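Side-chain contacts in EF0056 (Enterococcus faecalis, PDB 6ORI), which is of unknown function but, as an enterococcal surface protein with immunoglobulin-like domains, is probably involved in biofilm formation: residues A[252-257]-A[325-330]; A[263-268]-A[342-347]; A[301-306]-A[319-324]; A[378-381]-A[387-390]. All coordinates share one frame; numbering follows the deposited sequence.

Contact 1 of 4, residues A[252-257]-A[325-330]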
loop_
_atom_site.group_PDB
_atom_site.type_symbol
_atom_site.label_atom_id
_atom_site.label_comp_id
_atom_site.label_asym_id
_atom_site.label_seq_id
_atom_site.Cartn_x
_atom_site.Cartn_y
_atom_site.Cartn_z
ATOM N N PHE A 252 -0.667 -17.453 -8.945
ATOM C CA PHE A 252 -0.578 -18.360 -7.792
ATOM C C PHE A 252 -1.914 -18.935 -7.352
ATOM O O PHE A 252 -2.915 -18.230 -7.245
ATOM C CB PHE A 252 0.033 -17.601 -6.616
ATOM C CG PHE A 252 0.272 -18.437 -5.382
ATOM C CD1 PHE A 252 1.164 -19.489 -5.411
ATOM C CD2 PHE A 252 -0.371 -18.139 -4.204
ATOM C CE1 PHE A 252 1.419 -20.234 -4.271
ATOM C CE2 PHE A 252 -0.119 -18.874 -3.054
ATOM C CZ PHE A 252 0.767 -19.917 -3.098
ATOM N N SER A 253 -1.903 -20.242 -7.115
ATOM C CA SER A 253 -2.954 -20.928 -6.387
ATOM C C SER A 253 -2.388 -21.493 -5.086
ATOM O O SER A 253 -1.496 -22.352 -5.105
ATOM C CB SER A 253 -3.505 -22.071 -7.221
ATOM O OG SER A 253 -4.295 -22.935 -6.411
ATOM N N TYR A 254 -2.926 -21.039 -3.965
ATOM C CA TYR A 254 -2.528 -21.595 -2.666
ATOM C C TYR A 254 -2.861 -23.066 -2.558
ATOM O O TYR A 254 -2.041 -23.865 -2.140
ATOM C CB TYR A 254 -3.212 -20.835 -1.538
ATOM C CG TYR A 254 -2.867 -21.331 -0.140
ATOM C CD1 TYR A 254 -1.754 -20.842 0.535
ATOM C CD2 TYR A 254 -3.671 -22.263 0.508
ATOM C CE1 TYR A 254 -1.436 -21.305 1.816
ATOM C CE2 TYR A 254 -3.372 -22.716 1.786
ATOM C CZ TYR A 254 -2.251 -22.230 2.432
ATOM O OH TYR A 254 -1.909 -22.612 3.711
ATOM N N SER A 255 -4.082 -23.407 -2.947
ATOM C CA SER A 255 -4.574 -24.772 -2.840
ATOM C C SER A 255 -3.712 -25.757 -3.607
ATOM O O SER A 255 -3.386 -26.832 -3.102
ATOM C CB SER A 255 -6.016 -24.816 -3.351
ATOM O OG SER A 255 -6.838 -24.009 -2.535
ATOM N N THR A 256 -3.329 -25.398 -4.822
ATOM C CA THR A 256 -2.558 -26.328 -5.644
ATOM C C THR A 256 -1.049 -26.287 -5.370
ATOM O O THR A 256 -0.388 -27.312 -5.438
ATOM C CB THR A 256 -2.792 -26.128 -7.136
ATOM O OG1 THR A 256 -2.250 -24.877 -7.549
ATOM C CG2 THR A 256 -4.257 -26.169 -7.459
ATOM N N SER A 257 -0.513 -25.126 -5.005
ATOM C CA SER A 257 0.921 -24.905 -5.092
ATOM C C SER A 257 1.644 -24.506 -3.808
ATOM O O SER A 257 2.864 -24.595 -3.750
ATOM C CB SER A 257 1.197 -23.828 -6.145
ATOM O OG SER A 257 0.649 -24.202 -7.397
ATOM N N ASP A 325 -7.184 -25.109 6.093
ATOM C CA ASP A 325 -7.436 -24.654 4.725
ATOM C C ASP A 325 -7.540 -23.127 4.733
ATOM O O ASP A 325 -8.612 -22.554 4.937
ATOM C CB ASP A 325 -8.684 -25.273 4.103
ATOM C CG ASP A 325 -8.906 -24.804 2.689
ATOM O OD1 ASP A 325 -8.086 -24.014 2.171
ATOM O OD2 ASP A 325 -9.915 -25.234 2.076
ATOM N N LEU A 326 -6.417 -22.476 4.468
ATOM C CA LEU A 326 -6.334 -21.034 4.604
ATOM C C LEU A 326 -7.215 -20.288 3.621
ATOM O O LEU A 326 -7.488 -19.098 3.816
ATOM C CB LEU A 326 -4.891 -20.572 4.462
ATOM C CG LEU A 326 -4.553 -19.125 4.842
ATOM C CD1 LEU A 326 -5.006 -18.769 6.230
ATOM C CD2 LEU A 326 -3.063 -18.905 4.690
ATOM N N THR A 327 -7.691 -20.972 2.584
ATOM C CA THR A 327 -8.618 -20.330 1.647
ATOM C C THR A 327 -9.964 -20.009 2.323
ATOM O O THR A 327 -10.767 -19.260 1.757
ATOM C CB THR A 327 -8.881 -21.151 0.372
ATOM O OG1 THR A 327 -9.636 -22.333 0.682
ATOM C CG2 THR A 327 -7.585 -21.512 -0.311
ATOM N N LYS A 328 -10.223 -20.535 3.516
ATOM C CA LYS A 328 -11.415 -20.159 4.274
ATOM C C LYS A 328 -11.283 -18.722 4.809
ATOM O O LYS A 328 -12.292 -18.056 5.083
ATOM C CB LYS A 328 -11.638 -21.135 5.426
ATOM C CG LYS A 328 -12.074 -22.515 4.972
ATOM C CD LYS A 328 -12.430 -23.394 6.166
ATOM C CE LYS A 328 -11.449 -24.530 6.335
ATOM N NZ LYS A 328 -11.491 -25.133 7.700
ATOM N N LEU A 329 -10.046 -18.259 4.987
ATOM C CA LEU A 329 -9.807 -16.933 5.570
ATOM C C LEU A 329 -9.377 -15.881 4.557
ATOM O O LEU A 329 -9.639 -14.684 4.745
ATOM C CB LEU A 329 -8.746 -16.986 6.651
ATOM C CG LEU A 329 -8.958 -17.971 7.787
ATOM C CD1 LEU A 329 -7.905 -17.803 8.838
ATOM C CD2 LEU A 329 -10.343 -17.822 8.409
ATOM N N ILE A 330 -8.687 -16.315 3.508
ATOM C CA ILE A 330 -8.129 -15.396 2.513
ATOM C C ILE A 330 -8.589 -15.834 1.133
ATOM O O ILE A 330 -8.492 -17.005 0.806
ATOM C CB ILE A 330 -6.589 -15.404 2.552
ATOM C CG1 ILE A 330 -6.065 -14.888 3.898
ATOM C CG2 ILE A 330 -5.982 -14.623 1.370
ATOM C CD1 ILE A 330 -4.536 -15.058 4.098
HETATM O O HOH W 1 -3.917 -24.031 4.852
HETATM O O HOH W 2 -6.256 -24.938 0.302
#
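D325 OD1 is gripped three times, by the two polar groups of T327 and by a water that carries the link on to S255. T327 OG1 donates to D325 OD1 at 2.7 Å, and T327 N reaches the same D325 OD1 at 3.1 Å, the second bond making an Asx turn at the start of the 3-10 segment 326-328. Both donors come from one face of the carboxylate, well above its plane. The water lies 2.8 Å from D325 OD1, to which it donates, and 3.0 Å from S255 OG; since S255 has two conformers, this last leg is less certain. Direct contact is by van der Waals packing. T327 has OG1 turned in between its own backbone N and carbonyl carbon (chi1 69°), which commits the hydroxyl to D325 and leaves CG2 to meet the Y254 ring, 4.1 Å from Y254 CD2, and, in the modelled conformer, S255 OG. Y254 extends with CG opposite its backbone N (chi1 -180°), and its ring lies against L326, CZ 3.7 Å from L326 CB. A second water, in the ring plane, joins Y254 OH at 2.7 Å to L326 N at 3.0 Å, while W263 N donates to the same hydroxyl. Helix 254-257 and the 3-10 segment thus meet through a tyrosine set against a leucine, and the polar links found between them run through water, the one to S255 less certainly.

Contact 2 of 4, residues A[263-268]-A[342-347]; sequences WYANYK and VRYVLQ
Strands 264-268 and 342-347 belong to different sheets and lie face to face, their axes 9.6 Å apart and crossing at -43°, with A265 set over V342 and Y267 over Y344. At such a spacing side chains must fill the gap, and here one tyrosine from each strand does most of the work. The side chains of Y267 and Y344 run across each other, their ring centroids 4.8 Å apart. The ring planes are inclined at 44°, an oblique pairing. With CG of Y267 tucked between backbone N and carbonyl carbon (chi1 43°), its ring is set beside that of Y344, and the nearest approach of the two is Y267 CD1 to Y344 CE1, 3.6 Å. Y267 CB, directed toward the other strand, sits over one face of the Y344 ring, 4.1 Å from its centroid, in a CH-pi contact. The far end of Y344 reaches strand 264-268, where Y344 OH lies 3.3 Å from A265 CB. A water completes the polar side: in the plane of the Y344 ring, it is 2.7 Å from Y344 OH and donates to N266 O at 3.0 Å. Y267 OH turns elsewhere, to A306 O. In the sandwich, strand 264-269 runs between 318-322 and 375-382 in the four-stranded sheet, while 340-348 is the middle strand of the five-stranded one, between 239-248 and 277-284.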
loop_
_atom_site.group_PDB
_atom_site.type_symbol
_atom_site.label_atom_id
_atom_site.label_comp_id
_atom_site.label_asym_id
_atom_site.label_seq_id
_atom_site.Cartn_x
_atom_site.Cartn_y
_atom_site.Cartn_z
ATOM N N TRP A 263 0.119 -21.853 5.824
ATOM C CA TRP A 263 0.664 -20.513 5.985
ATOM C C TRP A 263 -0.100 -19.747 7.053
ATOM O O TRP A 263 -1.227 -20.099 7.416
ATOM C CB TRP A 263 0.576 -19.726 4.689
ATOM C CG TRP A 263 1.506 -20.166 3.597
ATOM C CD1 TRP A 263 2.354 -21.238 3.592
ATOM C CD2 TRP A 263 1.662 -19.526 2.340
ATOM N NE1 TRP A 263 3.037 -21.296 2.394
ATOM C CE2 TRP A 263 2.614 -20.253 1.609
ATOM C CE3 TRP A 263 1.081 -18.395 1.755
ATOM C CZ2 TRP A 263 3.004 -19.880 0.326
ATOM C CZ3 TRP A 263 1.459 -18.032 0.481
ATOM C CH2 TRP A 263 2.415 -18.786 -0.224
ATOM N N TYR A 264 0.549 -18.690 7.538
ATOM C CA TYR A 264 -0.034 -17.772 8.508
ATOM C C TYR A 264 -0.164 -16.394 7.910
ATOM O O TYR A 264 0.730 -15.937 7.176
ATOM C CB TYR A 264 0.824 -17.676 9.764
ATOM C CG TYR A 264 0.749 -18.905 10.640
ATOM C CD1 TYR A 264 1.205 -20.132 10.172
ATOM C CD2 TYR A 264 0.174 -18.859 11.893
ATOM C CE1 TYR A 264 1.145 -21.279 10.964
ATOM C CE2 TYR A 264 0.115 -20.006 12.698
ATOM C CZ TYR A 264 0.592 -21.207 12.210
ATOM O OH TYR A 264 0.520 -22.350 12.999
ATOM N N ALA A 265 -1.278 -15.747 8.225
ATOM C CA ALA A 265 -1.476 -14.322 7.993
ATOM C C ALA A 265 -0.997 -13.601 9.241
ATOM O O ALA A 265 -1.406 -13.949 10.350
ATOM C CB ALA A 265 -2.965 -14.068 7.743
ATOM N N ASN A 266 -0.117 -12.627 9.055
ATOM C CA ASN A 266 0.539 -11.904 10.149
ATOM C C ASN A 266 0.258 -10.429 10.087
ATOM O O ASN A 266 0.173 -9.853 8.998
ATOM C CB ASN A 266 2.081 -12.053 10.119
ATOM C CG ASN A 266 2.538 -13.455 10.285
ATOM O OD1 ASN A 266 2.882 -13.860 11.401
ATOM N ND2 ASN A 266 2.537 -14.217 9.212
ATOM N N TYR A 267 0.159 -9.807 11.254
ATOM C CA TYR A 267 -0.145 -8.389 11.354
ATOM C C TYR A 267 0.547 -7.863 12.591
ATOM O O TYR A 267 0.710 -8.570 13.583
ATOM C CB TYR A 267 -1.672 -8.157 11.374
ATOM C CG TYR A 267 -2.387 -9.155 12.265
ATOM C CD1 TYR A 267 -2.762 -10.391 11.800
ATOM C CD2 TYR A 267 -2.636 -8.867 13.592
ATOM C CE1 TYR A 267 -3.368 -11.341 12.638
ATOM C CE2 TYR A 267 -3.234 -9.789 14.425
ATOM C CZ TYR A 267 -3.592 -11.026 13.950
ATOM O OH TYR A 267 -4.165 -11.959 14.796
ATOM N N LYS A 268 0.961 -6.615 12.510
ATOM C CA LYS A 268 1.637 -5.935 13.600
ATOM C C LYS A 268 1.121 -4.528 13.680
ATOM O O LYS A 268 1.045 -3.816 12.668
ATOM C CB LYS A 268 3.152 -5.912 13.388
ATOM C CG LYS A 268 3.929 -5.326 14.577
ATOM C CD LYS A 268 5.434 -5.336 14.304
ATOM C CE LYS A 268 6.235 -4.988 15.555
ATOM N NZ LYS A 268 5.881 -3.645 16.083
ATOM N N VAL A 342 -6.158 -8.772 2.060
ATOM C CA VAL A 342 -6.474 -9.296 3.394
ATOM C C VAL A 342 -6.765 -8.074 4.225
ATOM O O VAL A 342 -5.947 -7.169 4.290
ATOM C CB VAL A 342 -5.273 -10.077 3.968
ATOM C CG1 VAL A 342 -5.580 -10.607 5.365
ATOM C CG2 VAL A 342 -4.891 -11.230 3.025
ATOM N N ARG A 343 -7.928 -8.035 4.858
ATOM C CA ARG A 343 -8.349 -6.850 5.594
ATOM C C ARG A 343 -8.399 -7.129 7.092
ATOM O O ARG A 343 -9.004 -8.129 7.535
ATOM C CB ARG A 343 -9.709 -6.374 5.066
ATOM C CG ARG A 343 -10.317 -5.275 5.917
ATOM C CD ARG A 343 -11.475 -4.640 5.192
ATOM N NE ARG A 343 -11.003 -3.964 3.988
ATOM C CZ ARG A 343 -11.720 -3.734 2.892
ATOM N NH1 ARG A 343 -12.973 -4.129 2.811
ATOM N NH2 ARG A 343 -11.156 -3.127 1.852
ATOM N N TYR A 344 -7.807 -6.232 7.877
ATOM C CA TYR A 344 -7.872 -6.277 9.325
ATOM C C TYR A 344 -8.591 -5.046 9.837
ATOM O O TYR A 344 -8.307 -3.901 9.415
ATOM C CB TYR A 344 -6.462 -6.356 9.914
ATOM C CG TYR A 344 -5.678 -7.532 9.406
ATOM C CD1 TYR A 344 -6.009 -8.824 9.796
ATOM C CD2 TYR A 344 -4.589 -7.366 8.568
ATOM C CE1 TYR A 344 -5.332 -9.895 9.355
ATOM C CE2 TYR A 344 -3.881 -8.462 8.106
ATOM C CZ TYR A 344 -4.247 -9.717 8.522
ATOM O OH TYR A 344 -3.605 -10.853 8.127
ATOM N N VAL A 345 -9.556 -5.260 10.718
ATOM C CA VAL A 345 -10.354 -4.189 11.295
ATOM C C VAL A 345 -9.983 -4.044 12.774
ATOM O O VAL A 345 -10.280 -4.935 13.575
ATOM C CB VAL A 345 -11.843 -4.498 11.145
ATOM C CG1 VAL A 345 -12.669 -3.388 11.733
ATOM C CG2 VAL A 345 -12.222 -4.741 9.687
ATOM N N LEU A 346 -9.345 -2.936 13.125
ATOM C CA LEU A 346 -8.867 -2.682 14.486
ATOM C C LEU A 346 -9.867 -1.768 15.144
ATOM O O LEU A 346 -9.842 -0.565 14.924
ATOM C CB LEU A 346 -7.488 -2.000 14.459
ATOM C CG LEU A 346 -6.404 -2.620 13.564
ATOM C CD1 LEU A 346 -5.122 -1.828 13.643
ATOM C CD2 LEU A 346 -6.138 -4.039 13.972
ATOM N N GLN A 347 -10.757 -2.329 15.940
ATOM C CA GLN A 347 -11.772 -1.539 16.611
ATOM C C GLN A 347 -11.149 -0.720 17.720
ATOM O O GLN A 347 -10.392 -1.232 18.529
ATOM C CB GLN A 347 -12.847 -2.455 17.173
ATOM C CG GLN A 347 -13.483 -3.357 16.110
ATOM C CD GLN A 347 -14.805 -3.939 16.548
ATOM O OE1 GLN A 347 -15.036 -4.156 17.738
ATOM N NE2 GLN A 347 -15.688 -4.190 15.586
HETATM O O HOH W 3 -1.433 -10.641 6.556
#

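Contact 3 of 4, residues A[301-306]-A[319-324]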
loop_
_atom_site.group_PDB
_atom_site.type_symbol
_atom_site.label_atom_id
_atom_site.label_comp_id
_atom_site.label_asym_id
_atom_site.label_seq_id
_atom_site.Cartn_x
_atom_site.Cartn_y
_atom_site.Cartn_z
ATOM N N LYS A 301 -16.712 -11.040 7.294
ATOM C CA LYS A 301 -15.888 -11.392 8.446
ATOM C C LYS A 301 -15.634 -12.887 8.467
ATOM O O LYS A 301 -16.575 -13.679 8.338
ATOM C CB LYS A 301 -16.538 -10.965 9.759
ATOM C CG LYS A 301 -15.699 -11.317 10.965
ATOM C CD LYS A 301 -16.362 -10.817 12.242
ATOM C CE LYS A 301 -15.596 -11.217 13.461
ATOM N NZ LYS A 301 -16.232 -12.417 14.037
ATOM N N VAL A 302 -14.364 -13.266 8.584
ATOM C CA VAL A 302 -13.987 -14.663 8.601
ATOM C C VAL A 302 -13.333 -15.103 9.899
ATOM O O VAL A 302 -13.236 -16.310 10.135
ATOM C CB VAL A 302 -13.089 -15.023 7.412
ATOM C CG1 VAL A 302 -13.869 -14.902 6.113
ATOM C CG2 VAL A 302 -11.818 -14.183 7.377
ATOM N N ALA A 303 -12.893 -14.182 10.739
ATOM C CA ALA A 303 -12.307 -14.560 12.028
ATOM C C ALA A 303 -12.232 -13.434 13.006
ATOM O O ALA A 303 -12.120 -12.268 12.621
ATOM C CB ALA A 303 -10.911 -15.114 11.837
ATOM N N ASP A 304 -12.278 -13.790 14.280
ATOM C CA ASP A 304 -11.838 -12.944 15.382
ATOM C C ASP A 304 -10.357 -13.196 15.571
ATOM O O ASP A 304 -9.944 -14.352 15.636
ATOM C CB ASP A 304 -12.565 -13.344 16.664
ATOM C CG ASP A 304 -14.044 -13.068 16.608
ATOM O OD1 ASP A 304 -14.434 -11.921 16.282
ATOM O OD2 ASP A 304 -14.817 -14.007 16.899
ATOM N N LEU A 305 -9.569 -12.135 15.669
ATOM C CA LEU A 305 -8.114 -12.208 15.815
ATOM C C LEU A 305 -7.643 -11.730 17.168
ATOM O O LEU A 305 -8.335 -10.948 17.850
ATOM C CB LEU A 305 -7.454 -11.333 14.753
ATOM C CG LEU A 305 -7.752 -11.733 13.311
ATOM C CD1 LEU A 305 -7.030 -10.764 12.372
ATOM C CD2 LEU A 305 -7.363 -13.165 12.992
ATOM N N ALA A 306 -6.441 -12.152 17.553
ATOM C CA ALA A 306 -5.796 -11.672 18.770
ATOM C C ALA A 306 -4.495 -10.966 18.452
ATOM O O ALA A 306 -3.898 -11.155 17.381
ATOM C CB ALA A 306 -5.517 -12.840 19.686
ATOM N N GLY A 319 0.205 -10.352 15.854
ATOM C CA GLY A 319 -0.607 -11.538 15.901
ATOM C C GLY A 319 -0.521 -12.266 14.580
ATOM O O GLY A 319 0.050 -11.775 13.603
ATOM N N SER A 320 -1.059 -13.475 14.575
ATOM C CA SER A 320 -1.135 -14.281 13.389
ATOM C C SER A 320 -2.273 -15.261 13.496
ATOM O O SER A 320 -2.770 -15.527 14.584
ATOM C CB SER A 320 0.174 -15.018 13.143
ATOM O OG SER A 320 0.402 -16.012 14.127
ATOM N N ILE A 321 -2.682 -15.775 12.353
ATOM C CA ILE A 321 -3.739 -16.769 12.276
ATOM C C ILE A 321 -3.447 -17.699 11.124
ATOM O O ILE A 321 -2.866 -17.307 10.137
ATOM C CB ILE A 321 -5.134 -16.144 12.156
ATOM C CG1 ILE A 321 -6.210 -17.241 12.278
ATOM C CG2 ILE A 321 -5.224 -15.298 10.872
ATOM C CD1 ILE A 321 -7.566 -16.724 12.632
ATOM N N THR A 322 -3.810 -18.959 11.313
ATOM C CA THR A 322 -3.746 -19.944 10.254
ATOM C C THR A 322 -5.066 -20.714 10.190
ATOM O O THR A 322 -5.987 -20.492 10.994
ATOM C CB THR A 322 -2.565 -20.892 10.436
ATOM O OG1 THR A 322 -2.415 -21.672 9.247
ATOM C CG2 THR A 322 -2.761 -21.839 11.596
ATOM N N ASP A 323 -5.123 -21.652 9.254
ATOM C CA ASP A 323 -6.223 -22.584 9.123
ATOM C C ASP A 323 -5.696 -23.775 8.352
ATOM O O ASP A 323 -4.821 -23.638 7.506
ATOM C CB ASP A 323 -7.406 -21.956 8.363
ATOM C CG ASP A 323 -8.706 -22.741 8.558
ATOM O OD1 ASP A 323 -8.935 -23.717 7.827
ATOM O OD2 ASP A 323 -9.486 -22.433 9.498
ATOM N N ASN A 324 -6.232 -24.958 8.614
ATOM C CA ASN A 324 -5.835 -26.119 7.834
ATOM C C ASN A 324 -6.260 -26.018 6.379
ATOM O O ASN A 324 -5.732 -26.736 5.551
ATOM C CB ASN A 324 -6.309 -27.417 8.497
ATOM C CG ASN A 324 -5.664 -27.632 9.844
ATOM O OD1 ASN A 324 -6.330 -27.631 10.895
ATOM N ND2 ASN A 324 -4.363 -27.736 9.834
HETATM O O HOH W 4 -4.987 -14.185 16.149
HETATM O O HOH W 5 -2.084 -14.136 17.363
#
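At one edge of the immunoglobulin-like beta sandwich, A303, L305 and I321 bridge the two sheets, where strand 300-304, outermost in one, comes up against strand 318-322, outermost in the other. A classic beta bulge lies in the first strand, V302 and A303 both facing M282. I321 is the centre of the apolar patch. With CG1 opposite its backbone N (chi1 -172°), it stretches CD1 across the gap to L305 CD2 at 3.6 Å and to A303 CB at 3.8 Å. The same L305 methyl also lies against I321 CG2, 3.7 Å away, so it nestles between two branches of the isoleucine as the side chains cross at about a right angle. Toward A306 and G319 the backbones draw closer, yet waters bridge them. One water accepts from A306 N at 2.9 Å and probably donates to S320 O; another accepts from S320 N at 3.0 Å and has at most a weak bond to A306 O. Closest to direct backbone contact is the end of the pair, where A306 O lies 3.6 Å from G319 CA.

Contact 4 of 4, residues A[378-381]-A[387-390]; sequences DSWL and KLIQ
A single backbone hydrogen bond joins L381 to I389: I389 N donates to L381 O over 2.9 Å, nearly straight at the hydrogen (164°). The same oxygen is wrapped by apolar groups, for L388 CD1 approaches L381 O to 3.6 Å and I389 CG1 approaches L381 O to 3.7 Å, leaving a buried carbonyl that is satisfied by the amide of I389 and shielded by the side chains around it. The two segments lie where the first strand of a beta hairpin runs into its connecting loop: the chain leaves strand 375-382, loops back, and strand 394-398 pairs antiparallel with it at the edge of the four-stranded sheet. Within that loop T392 OG1 ties the two parts again, bonding to both L381 N and I389 O. The hydrophobic contacts lie to either flank of the backbone bond. On one, L388 reaches over to W380 and presses CD1 on W380 CB at 3.5 Å, with W380 CD1 at 3.8 Å from the same methyl; the indole is met obliquely. W380 has CG between its backbone N and carbonyl carbon (chi1 65°), which places its ring next to L388. On the other, I389 CG1 rests 4.1 Å from L381 CB, a looser contact. As for charge, K387 points away from segment 378-381, and its NZ forms a salt bridge with D202.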
loop_
_atom_site.group_PDB
_atom_site.type_symbol
_atom_site.label_atom_id
_atom_site.label_comp_id
_atom_site.label_asym_id
_atom_site.label_seq_id
_atom_site.Cartn_x
_atom_site.Cartn_y
_atom_site.Cartn_z
ATOM N N ASP A 378 2.302 -3.278 10.064
ATOM C CA ASP A 378 2.956 -4.208 9.138
ATOM C C ASP A 378 2.060 -5.413 8.922
ATOM O O ASP A 378 1.251 -5.755 9.785
ATOM C CB ASP A 378 4.289 -4.679 9.715
ATOM C CG ASP A 378 5.142 -3.537 10.230
ATOM O OD1 ASP A 378 5.913 -2.977 9.434
ATOM O OD2 ASP A 378 5.017 -3.166 11.418
ATOM N N SER A 379 2.226 -6.072 7.788
ATOM C CA SER A 379 1.510 -7.308 7.510
ATOM C C SER A 379 2.345 -8.152 6.574
ATOM O O SER A 379 3.063 -7.624 5.726
ATOM C CB SER A 379 0.153 -7.033 6.890
ATOM O OG SER A 379 -0.628 -6.218 7.730
ATOM N N TRP A 380 2.253 -9.471 6.706
ATOM C CA TRP A 380 3.001 -10.359 5.832
ATOM C C TRP A 380 2.413 -11.748 5.903
ATOM O O TRP A 380 1.688 -12.069 6.856
ATOM C CB TRP A 380 4.505 -10.388 6.182
ATOM C CG TRP A 380 4.856 -10.964 7.548
ATOM C CD1 TRP A 380 5.333 -12.222 7.824
ATOM C CD2 TRP A 380 4.774 -10.284 8.812
ATOM N NE1 TRP A 380 5.539 -12.365 9.182
ATOM C CE2 TRP A 380 5.201 -11.196 9.808
ATOM C CE3 TRP A 380 4.363 -9.006 9.203
ATOM C CZ2 TRP A 380 5.234 -10.857 11.156
ATOM C CZ3 TRP A 380 4.385 -8.683 10.537
ATOM C CH2 TRP A 380 4.814 -9.606 11.496
ATOM N N LEU A 381 2.720 -12.585 4.919
ATOM C CA LEU A 381 2.418 -14.011 5.020
ATOM C C LEU A 381 3.674 -14.747 5.413
ATOM O O LEU A 381 4.777 -14.365 4.993
ATOM C CB LEU A 381 1.886 -14.550 3.686
ATOM C CG LEU A 381 0.638 -13.861 3.123
ATOM C CD1 LEU A 381 0.149 -14.604 1.903
ATOM C CD2 LEU A 381 -0.480 -13.736 4.125
ATOM N N LYS A 387 8.635 -18.237 8.528
ATOM C CA LYS A 387 9.503 -17.624 7.536
ATOM C C LYS A 387 8.651 -16.851 6.528
ATOM O O LYS A 387 7.592 -17.316 6.079
ATOM C CB LYS A 387 10.385 -18.682 6.891
ATOM C CG LYS A 387 11.176 -19.455 7.964
ATOM C CD LYS A 387 12.474 -20.030 7.496
ATOM C CE LYS A 387 13.243 -20.653 8.678
ATOM N NZ LYS A 387 13.556 -19.672 9.765
ATOM N N LEU A 388 9.104 -15.643 6.216
ATOM C CA LEU A 388 8.401 -14.733 5.332
ATOM C C LEU A 388 8.255 -15.269 3.928
ATOM O O LEU A 388 9.259 -15.594 3.270
ATOM C CB LEU A 388 9.179 -13.422 5.305
ATOM C CG LEU A 388 8.697 -12.345 4.326
ATOM C CD1 LEU A 388 7.302 -11.862 4.612
ATOM C CD2 LEU A 388 9.676 -11.165 4.290
ATOM N N ILE A 389 7.035 -15.330 3.418
ATOM C CA ILE A 389 6.862 -15.625 2.002
ATOM C C ILE A 389 7.359 -14.410 1.230
ATOM O O ILE A 389 6.908 -13.295 1.444
ATOM C CB ILE A 389 5.400 -15.937 1.650
ATOM C CG1 ILE A 389 4.878 -17.093 2.501
ATOM C CG2 ILE A 389 5.251 -16.243 0.156
ATOM C CD1 ILE A 389 5.717 -18.375 2.442
ATOM N N GLN A 390 8.344 -14.619 0.365
ATOM C CA GLN A 390 9.036 -13.493 -0.239
ATOM C C GLN A 390 8.110 -12.529 -0.977
ATOM O O GLN A 390 7.199 -12.940 -1.693
ATOM C CB GLN A 390 10.114 -14.019 -1.179
ATOM C CG GLN A 390 11.081 -12.966 -1.683
ATOM C CD GLN A 390 12.389 -13.539 -2.218
ATOM O OE1 GLN A 390 13.463 -13.270 -1.668
ATOM N NE2 GLN A 390 12.310 -14.335 -3.255
#

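Read from the N terminus, helix 254-257 opens contact 1, strand 264-269 opens contact 2, and both remain open while the chain runs through the second strand of contact 3. Contact 3, between 301-306 and 319-324, closes first, a short loop nested inside the other two. Contact 1 then closes at 325-330 and contact 2 at 342-347, so these two cross. Contact 4 follows in series, a local loop between 378-381 and 387-390. Contact 2 ties the two sheets of the sandwich face to face, contact 3 joins their outermost strands, contact 1 packs helix 254-257 against the loop that leads to strand 340-348, and contact 4 secures the loop beside strand 375-382.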